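Local coordinates for putative pectin lyase (PDB 7CHU), which is a trimeric tailspike of a deep-sea thermophilic bacteriophage, with a pectate-lyase-like parallel beta-helix that probably recognises and may cleave host surface polysaccharide, at residues Lys3-Ile16 / Tyr20-Asp34. Residues are numbered along the deposited sequence; the frame is centred on the assembly and turned at random.
Sequences KTRWLNPVATFADI and YPNPQHGDTVMVTDD
R5 and W6 run parallel to D27 and T28, with R5 N bonded to G26 O, T28 N to R5 O and L7 N to T28 O; beyond a one-residue register shift V10 forms a single second bridge to V31. Between the two ladders, one water accepts from M30 N and donates to L7 O. On the face carrying R5 and D27, the guanidinium grips the carboxylate side-on: NE lies 2.7 Å from D27 OD1 and NH2 2.6 Å from D27 OD2, both from the syn side though tilted out of the carboxylate plane, the two planes 34° apart. The R5 chain reaches D27 by bending at chi3 (68°). D27 OD2 also accepts Q24 N from above the carboxylate plane, so the salt bridge is tied to the Q24-D27 type II turn.

On the opposite face, that of W6 and T28, T28 CG2 sits 3.7 Å from the centroid of the W6 six-membered ring, 7° off its normal, a CH-pi contact. Back on the R5/D27 side, L7 CD1 makes a second one, standing over the centre of the Y20 ring, 3.8 Å from its centroid. The hydroxyl of Y20 donates at the ring edge to N8 O (2.7 Å), fixing the loop between the ladders. Farther along the chain, V10 CG2 and I16 CD1 both pack on V31 CG1, 3.6 Å and 3.7 Å away respectively. F13 N donates to D34 OD2 (3.0 Å), approaching from above the carboxylate plane, while T12 and D15 form the capping box of the following helix.

Strand 5-6, helix 14-19 and strand 27-30 make a beta-alpha-beta unit near the N-terminal end of the spike. Strand 40-45 pairs with the far side of 27-30, and I16 and V29 pack against W49 of strand 48-54. W6 NE1 bonds to D57 of the third subunit, and T32 O accepts from N56 ND2 of the second subunit, so the contact also meets both neighbouring chains.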
ATOM      1  N   LYS A   3      20.436  29.910  50.987  1.00 52.57           N
ATOM      2  CA  LYS A   3      19.742  28.889  51.763  1.00 54.41           C
ATOM      3  C   LYS A   3      20.651  27.705  52.045  1.00 53.79           C
ATOM      4  O   LYS A   3      20.509  27.039  53.074  1.00 58.08           O
ATOM      5  CB  LYS A   3      18.481  28.403  51.040  1.00 48.59           C
ATOM      6  CG  LYS A   3      17.469  29.488  50.715  1.00 56.83           C
ATOM      7  CD  LYS A   3      16.598  29.833  51.922  1.00 55.58           C
ATOM      8  CE  LYS A   3      17.036  31.138  52.580  1.00 54.62           C
ATOM      9  NZ  LYS A   3      16.296  31.395  53.841  1.00 49.61           N
ATOM     10  N   THR A   4      21.570  27.422  51.120  1.00 53.78           N
ATOM     11  CA  THR A   4      22.528  26.334  51.286  1.00 54.30           C
ATOM     12  C   THR A   4      23.906  26.801  50.838  1.00 54.71           C
ATOM     13  O   THR A   4      24.043  27.466  49.802  1.00 53.83           O
ATOM     14  CB  THR A   4      22.113  25.074  50.496  1.00 51.89           C
ATOM     15  OG1 THR A   4      20.860  24.587  50.985  1.00 50.27           O
ATOM     16  CG2 THR A   4      23.158  23.963  50.631  1.00 42.43           C
ATOM     17  N   ARG A   5      24.925  26.453  51.629  1.00 47.02           N
ATOM     18  CA  ARG A   5      26.318  26.778  51.314  1.00 47.87           C
ATOM     19  C   ARG A   5      27.182  25.564  51.649  1.00 45.03           C
ATOM     20  O   ARG A   5      27.453  25.279  52.821  1.00 44.75           O
ATOM     21  CB  ARG A   5      26.776  28.020  52.066  1.00 49.63           C
ATOM     22  CG  ARG A   5      28.143  28.526  51.637  1.00 58.26           C
ATOM     23  CD  ARG A   5      28.490  29.827  52.347  1.00 64.05           C
ATOM     24  NE  ARG A   5      28.713  29.614  53.775  1.00 70.00           N
ATOM     25  CZ  ARG A   5      29.747  30.096  54.461  1.00 68.16           C
ATOM     26  NH1 ARG A   5      30.666  30.833  53.851  1.00 64.87           N
ATOM     27  NH2 ARG A   5      29.858  29.844  55.760  1.00 63.91           N
ATOM     28  N   TRP A   6      27.613  24.851  50.612  1.00 38.12           N
ATOM     29  CA  TRP A   6      28.403  23.644  50.800  1.00 37.28           C
ATOM     30  C   TRP A   6      29.827  24.000  51.220  1.00 41.12           C
ATOM     31  O   TRP A   6      30.515  24.772  50.543  1.00 41.27           O
ATOM     32  CB  TRP A   6      28.417  22.824  49.505  1.00 37.35           C
ATOM     33  CG  TRP A   6      27.252  21.882  49.389  1.00 34.07           C
ATOM     34  CD1 TRP A   6      26.089  22.086  48.699  1.00 32.85           C
ATOM     35  CD2 TRP A   6      27.137  20.588  50.004  1.00 28.76           C
ATOM     36  NE1 TRP A   6      25.258  20.993  48.843  1.00 32.06           N
ATOM     37  CE2 TRP A   6      25.880  20.063  49.640  1.00 32.01           C
ATOM     38  CE3 TRP A   6      27.980  19.825  50.822  1.00 32.51           C
ATOM     39  CZ2 TRP A   6      25.447  18.810  50.061  1.00 29.49           C
ATOM     40  CZ3 TRP A   6      27.548  18.585  51.243  1.00 32.30           C
ATOM     41  CH2 TRP A   6      26.289  18.088  50.865  1.00 33.29           C
ATOM     42  N   LEU A   7      30.275  23.440  52.334  1.00 40.68           N
ATOM     43  CA  LEU A   7      31.657  23.633  52.743  1.00 43.68           C
ATOM     44  C   LEU A   7      32.480  22.389  52.405  1.00 41.00           C
ATOM     45  O   LEU A   7      31.944  21.347  52.011  1.00 37.47           O
ATOM     46  CB  LEU A   7      31.736  23.974  54.236  1.00 40.19           C
ATOM     47  CG  LEU A   7      30.801  25.089  54.736  1.00 45.03           C
ATOM     48  CD1 LEU A   7      30.706  25.086  56.259  1.00 50.32           C
ATOM     49  CD2 LEU A   7      31.210  26.475  54.232  1.00 45.48           C
ATOM     50  N   ASN A   8      33.802  22.520  52.540  1.00 40.09           N
ATOM     51  CA  ASN A   8      34.678  21.383  52.290  1.00 38.93           C
ATOM     52  C   ASN A   8      34.383  20.280  53.300  1.00 37.01           C
ATOM     53  O   ASN A   8      34.155  20.565  54.484  1.00 40.02           O
ATOM     54  CB  ASN A   8      36.154  21.783  52.374  1.00 40.49           C
ATOM     55  CG  ASN A   8      36.561  22.748  51.276  1.00 46.22           C
ATOM     56  OD1 ASN A   8      36.348  22.491  50.087  1.00 44.98           O
ATOM     57  ND2 ASN A   8      37.135  23.876  51.670  1.00 49.10           N
ATOM     58  N   PRO A   9      34.364  19.022  52.872  1.00 33.26           N
ATOM     59  CA  PRO A   9      34.060  17.932  53.802  1.00 34.87           C
ATOM     60  C   PRO A   9      35.108  17.844  54.898  1.00 38.95           C
ATOM     61  O   PRO A   9      36.203  18.394  54.787  1.00 45.04           O
ATOM     62  CB  PRO A   9      34.088  16.679  52.914  1.00 30.86           C
ATOM     63  CG  PRO A   9      34.900  17.085  51.714  1.00 33.12           C
ATOM     64  CD  PRO A   9      34.605  18.542  51.501  1.00 29.43           C
ATOM     65  N   VAL A  10      34.752  17.129  55.965  1.00 38.84           N
ATOM     66  CA  VAL A  10      35.658  16.810  57.059  1.00 43.55           C
ATOM     67  C   VAL A  10      35.568  15.310  57.294  1.00 46.18           C
ATOM     68  O   VAL A  10      34.711  14.626  56.732  1.00 37.53           O
ATOM     69  CB  VAL A  10      35.332  17.597  58.349  1.00 44.70           C
ATOM     70  CG1 VAL A  10      35.501  19.088  58.110  1.00 42.40           C
ATOM     71  CG2 VAL A  10      33.928  17.299  58.814  1.00 43.53           C
ATOM     72  N   ALA A  11      36.483  14.798  58.124  1.00 45.69           N
ATOM     73  CA  ALA A  11      36.587  13.352  58.320  1.00 50.18           C
ATOM     74  C   ALA A  11      35.529  12.823  59.283  1.00 49.27           C
ATOM     75  O   ALA A  11      34.914  11.784  59.025  1.00 46.61           O
ATOM     76  CB  ALA A  11      37.990  12.988  58.824  1.00 48.50           C
ATOM     77  N   THR A  12      35.329  13.497  60.414  1.00 51.11           N
ATOM     78  CA  THR A  12      34.466  13.012  61.481  1.00 49.62           C
ATOM     79  C   THR A  12      33.517  14.111  61.922  1.00 48.44           C
ATOM     80  O   THR A  12      33.749  15.302  61.693  1.00 51.25           O
ATOM     81  CB  THR A  12      35.263  12.541  62.710  1.00 54.52           C
ATOM     82  OG1 THR A  12      35.602  13.677  63.520  1.00 51.42           O
ATOM     83  CG2 THR A  12      36.536  11.807  62.303  1.00 49.69           C
ATOM     84  N   PHE A  13      32.442  13.684  62.587  1.00 47.66           N
ATOM     85  CA  PHE A  13      31.482  14.642  63.115  1.00 50.64           C
ATOM     86  C   PHE A  13      32.161  15.633  64.049  1.00 54.30           C
ATOM     87  O   PHE A  13      31.894  16.840  63.989  1.00 48.33           O
ATOM     88  CB  PHE A  13      30.352  13.906  63.828  1.00 50.88           C
ATOM     89  CG  PHE A  13      29.381  14.821  64.515  1.00 55.59           C
ATOM     90  CD1 PHE A  13      29.367  14.925  65.897  1.00 57.23           C
ATOM     91  CD2 PHE A  13      28.497  15.590  63.776  1.00 53.19           C
ATOM     92  CE1 PHE A  13      28.479  15.762  66.524  1.00 54.65           C
ATOM     93  CE2 PHE A  13      27.607  16.435  64.401  1.00 52.62           C
ATOM     94  CZ  PHE A  13      27.598  16.522  65.774  1.00 57.66           C
ATOM     95  N   ALA A  14      33.074  15.142  64.894  1.00 53.45           N
ATOM     96  CA  ALA A  14      33.788  16.011  65.824  1.00 52.75           C
ATOM     97  C   ALA A  14      34.611  17.076  65.102  1.00 56.82           C
ATOM     98  O   ALA A  14      34.812  18.170  65.645  1.00 55.44           O
ATOM     99  CB  ALA A  14      34.681  15.167  66.735  1.00 57.55           C
ATOM    100  N   ASP A  15      35.092  16.789  63.885  1.00 55.78           N
ATOM    101  CA  ASP A  15      35.885  17.775  63.149  1.00 54.23           C
ATOM    102  C   ASP A  15      35.051  18.930  62.607  1.00 53.37           C
ATOM    103  O   ASP A  15      35.629  19.910  62.124  1.00 53.47           O
ATOM    104  CB  ASP A  15      36.647  17.124  61.988  1.00 53.46           C
ATOM    105  CG  ASP A  15      37.414  15.883  62.406  1.00 59.65           C
ATOM    106  OD1 ASP A  15      37.337  14.862  61.690  1.00 61.07           O
ATOM    107  OD2 ASP A  15      38.085  15.920  63.462  1.00 67.10           O
ATOM    108  N   ILE A  16      33.722  18.841  62.673  1.00 54.46           N
ATOM    109  CA  ILE A  16      32.877  19.921  62.175  1.00 46.81           C
ATOM    110  C   ILE A  16      33.084  21.185  62.997  1.00 51.65           C
ATOM    111  O   ILE A  16      33.240  22.282  62.447  1.00 50.30           O
ATOM    112  CB  ILE A  16      31.401  19.494  62.188  1.00 53.73           C
ATOM    113  CG1 ILE A  16      31.165  18.291  61.273  1.00 52.32           C
ATOM    114  CG2 ILE A  16      30.517  20.657  61.783  1.00 56.82           C
ATOM    115  CD1 ILE A  16      29.705  17.849  61.244  1.00 51.85           C
ATOM    116  N   TYR A  20      35.036  24.577  61.433  1.00 54.01           N
ATOM    117  CA  TYR A  20      34.198  25.749  61.204  1.00 56.84           C
ATOM    118  C   TYR A  20      33.598  26.170  62.537  1.00 62.65           C
ATOM    119  O   TYR A  20      32.498  25.732  62.901  1.00 60.65           O
ATOM    120  CB  TYR A  20      33.113  25.466  60.170  1.00 55.73           C
ATOM    121  CG  TYR A  20      33.609  24.801  58.902  1.00 48.38           C
ATOM    122  CD1 TYR A  20      33.392  23.448  58.682  1.00 48.42           C
ATOM    123  CD2 TYR A  20      34.282  25.527  57.926  1.00 45.63           C
ATOM    124  CE1 TYR A  20      33.833  22.828  57.525  1.00 47.38           C
ATOM    125  CE2 TYR A  20      34.729  24.916  56.760  1.00 44.61           C
ATOM    126  CZ  TYR A  20      34.500  23.563  56.569  1.00 44.61           C
ATOM    127  OH  TYR A  20      34.935  22.929  55.427  1.00 46.03           O
ATOM    128  N   PRO A  21      34.296  27.029  63.291  1.00 70.25           N
ATOM    129  CA  PRO A  21      33.738  27.509  64.561  1.00 69.64           C
ATOM    130  C   PRO A  21      32.668  28.553  64.361  1.00 70.53           C
ATOM    131  O   PRO A  21      31.955  28.883  65.301  1.00 73.81           O
ATOM    132  CB  PRO A  21      34.961  28.107  65.282  1.00 68.55           C
ATOM    133  CG  PRO A  21      36.025  28.293  64.197  1.00 63.31           C
ATOM    134  CD  PRO A  21      35.455  27.834  62.879  1.00 70.90           C
ATOM    135  N   ASN A  22      32.530  29.061  63.153  1.00 72.70           N
ATOM    136  CA  ASN A  22      31.710  30.231  62.832  1.00 72.24           C
ATOM    137  C   ASN A  22      30.617  29.883  61.826  1.00 68.98           C
ATOM    138  O   ASN A  22      30.465  30.560  60.805  1.00 69.03           O
ATOM    139  CB  ASN A  22      32.598  31.340  62.275  1.00 70.56           C
ATOM    140  CG  ASN A  22      32.835  32.441  63.288  1.00 82.22           C
ATOM    141  OD1 ASN A  22      32.061  33.400  63.367  1.00 81.89           O
ATOM    142  ND2 ASN A  22      33.930  32.334  64.042  1.00 79.67           N
ATOM    143  N   PRO A  23      29.824  28.835  62.083  1.00 68.39           N
ATOM    144  CA  PRO A  23      28.908  28.362  61.040  1.00 67.40           C
ATOM    145  C   PRO A  23      27.723  29.302  60.871  1.00 69.44           C
ATOM    146  O   PRO A  23      27.140  29.786  61.846  1.00 71.15           O
ATOM    147  CB  PRO A  23      28.469  26.989  61.555  1.00 65.49           C
ATOM    148  CG  PRO A  23      28.507  27.129  63.014  1.00 69.33           C
ATOM    149  CD  PRO A  23      29.677  28.039  63.320  1.00 69.73           C
ATOM    150  N   GLN A  24      27.385  29.570  59.615  1.00 69.08           N
ATOM    151  CA  GLN A  24      26.257  30.415  59.256  1.00 65.47           C
ATOM    152  C   GLN A  24      25.031  29.555  58.964  1.00 65.61           C
ATOM    153  O   GLN A  24      25.107  28.324  58.859  1.00 65.10           O
ATOM    154  CB  GLN A  24      26.609  31.279  58.041  1.00 65.75           C
ATOM    155  CG  GLN A  24      27.873  32.155  58.166  1.00 64.41           C
ATOM    156  CD  GLN A  24      28.053  32.821  59.528  1.00 70.96           C
ATOM    157  OE1 GLN A  24      28.260  32.162  60.548  1.00 72.84           O
ATOM    158  NE2 GLN A  24      27.970  34.145  59.543  1.00 68.36           N
ATOM    159  N   HIS A  25      23.882  30.218  58.842  1.00 61.59           N
ATOM    160  CA  HIS A  25      22.661  29.507  58.492  1.00 62.19           C
ATOM    161  C   HIS A  25      22.753  28.998  57.059  1.00 55.14           C
ATOM    162  O   HIS A  25      23.059  29.760  56.135  1.00 58.35           O
ATOM    163  CB  HIS A  25      21.437  30.407  58.653  1.00 59.29           C
ATOM    164  CG  HIS A  25      20.135  29.700  58.407  1.00 63.76           C
ATOM    165  ND1 HIS A  25      19.447  29.797  57.216  1.00 56.23           N
ATOM    166  CD2 HIS A  25      19.402  28.878  59.198  1.00 65.12           C
ATOM    167  CE1 HIS A  25      18.346  29.069  57.286  1.00 60.26           C
ATOM    168  NE2 HIS A  25      18.296  28.501  58.476  1.00 57.63           N
ATOM    169  N   GLY A  26      22.483  27.708  56.876  1.00 54.76           N
ATOM    170  CA  GLY A  26      22.527  27.092  55.572  1.00 56.13           C
ATOM    171  C   GLY A  26      23.827  26.398  55.246  1.00 52.24           C
ATOM    172  O   GLY A  26      23.893  25.698  54.226  1.00 46.70           O
ATOM    173  N   ASP A  27      24.857  26.572  56.073  1.00 50.58           N
ATOM    174  CA  ASP A  27      26.115  25.874  55.855  1.00 49.87           C
ATOM    175  C   ASP A  27      25.889  24.369  55.889  1.00 47.42           C
ATOM    176  O   ASP A  27      25.192  23.848  56.767  1.00 46.95           O
ATOM    177  CB  ASP A  27      27.151  26.291  56.903  1.00 52.78           C
ATOM    178  CG  ASP A  27      27.772  27.638  56.592  1.00 58.56           C
ATOM    179  OD1 ASP A  27      27.274  28.297  55.650  1.00 56.87           O
ATOM    180  OD2 ASP A  27      28.743  28.035  57.283  1.00 56.88           O
ATOM    181  N   THR A  28      26.478  23.673  54.919  1.00 44.11           N
ATOM    182  CA  THR A  28      26.253  22.250  54.721  1.00 40.58           C
ATOM    183  C   THR A  28      27.600  21.575  54.515  1.00 39.75           C
ATOM    184  O   THR A  28      28.416  22.044  53.712  1.00 40.36           O
ATOM    185  CB  THR A  28      25.315  22.023  53.529  1.00 41.15           C
ATOM    186  OG1 THR A  28      24.150  22.839  53.693  1.00 42.31           O
ATOM    187  CG2 THR A  28      24.886  20.577  53.437  1.00 37.23           C
ATOM    188  N   VAL A  29      27.849  20.509  55.278  1.00 36.57           N
ATOM    189  CA  VAL A  29      29.108  19.773  55.225  1.00 36.59           C
ATOM    190  C   VAL A  29      28.808  18.289  55.326  1.00 37.18           C
ATOM    191  O   VAL A  29      27.899  17.872  56.054  1.00 38.51           O
ATOM    192  CB  VAL A  29      30.102  20.184  56.345  1.00 43.63           C
ATOM    193  CG1 VAL A  29      29.536  19.867  57.705  1.00 41.92           C
ATOM    194  CG2 VAL A  29      31.449  19.493  56.169  1.00 39.03           C
ATOM    195  N   MET A  30      29.586  17.496  54.598  1.00 29.93           N
ATOM    196  CA  MET A  30      29.555  16.048  54.712  1.00 33.37           C
ATOM    197  C   MET A  30      30.764  15.595  55.514  1.00 34.10           C
ATOM    198  O   MET A  30      31.860  16.144  55.364  1.00 29.32           O
ATOM    199  CB  MET A  30      29.576  15.389  53.328  1.00 31.91           C
ATOM    200  CG  MET A  30      29.733  13.890  53.353  1.00 28.86           C
ATOM    201  SD  MET A  30      29.873  13.192  51.698  0.74 23.53           S
ATOM    202  CE  MET A  30      28.212  13.430  51.077  1.00 29.59           C
ATOM    203  N   VAL A  31      30.575  14.588  56.356  1.00 36.56           N
ATOM    204  CA  VAL A  31      31.704  13.931  56.989  1.00 44.31           C
ATOM    205  C   VAL A  31      31.887  12.573  56.322  1.00 42.71           C
ATOM    206  O   VAL A  31      30.909  11.872  56.022  1.00 38.50           O
ATOM    207  CB  VAL A  31      31.534  13.850  58.521  1.00 47.24           C
ATOM    208  CG1 VAL A  31      31.051  15.190  59.072  1.00 43.58           C
ATOM    209  CG2 VAL A  31      30.619  12.738  58.962  1.00 42.71           C
ATOM    210  N   THR A  32      33.143  12.238  56.029  1.00 44.13           N
ATOM    211  CA  THR A  32      33.474  11.251  55.016  1.00 45.75           C
ATOM    212  C   THR A  32      34.225  10.026  55.519  1.00 47.73           C
ATOM    213  O   THR A  32      34.207   9.001  54.832  1.00 44.03           O
ATOM    214  CB  THR A  32      34.310  11.911  53.908  1.00 45.55           C
ATOM    215  OG1 THR A  32      35.512  12.465  54.472  1.00 43.59           O
ATOM    216  CG2 THR A  32      33.521  13.025  53.243  1.00 38.34           C
ATOM    217  N   ASP A  33      34.884  10.097  56.673  1.00 49.55           N
ATOM    218  CA  ASP A  33      35.617   8.970  57.250  1.00 53.23           C
ATOM    219  C   ASP A  33      35.306   8.848  58.735  1.00 53.79           C
ATOM    220  O   ASP A  33      36.192   8.866  59.591  1.00 56.29           O
ATOM    221  CB  ASP A  33      37.116   9.113  57.016  1.00 53.82           C
ATOM    222  CG  ASP A  33      37.791   7.781  56.803  1.00 63.41           C
ATOM    223  OD1 ASP A  33      38.094   7.101  57.807  1.00 68.88           O
ATOM    224  OD2 ASP A  33      38.005   7.402  55.631  1.00 63.85           O
ATOM    225  N   ASP A  34      34.015   8.738  59.049  1.00 55.00           N
ATOM    226  CA  ASP A  34      33.521   8.580  60.411  1.00 51.16           C
ATOM    227  C   ASP A  34      33.004   7.166  60.658  1.00 51.81           C
ATOM    228  O   ASP A  34      32.173   6.958  61.545  1.00 53.71           O
ATOM    229  CB  ASP A  34      32.422   9.608  60.684  1.00 53.58           C
ATOM    230  CG  ASP A  34      32.317   9.996  62.153  1.00 56.75           C
ATOM    231  OD1 ASP A  34      33.080   9.454  62.984  1.00 57.04           O
ATOM    232  OD2 ASP A  34      31.467  10.856  62.471  1.00 56.11           O
TER
HETATM  233  O   HOH W   1      31.030  18.901  52.849  1.00 32.58           O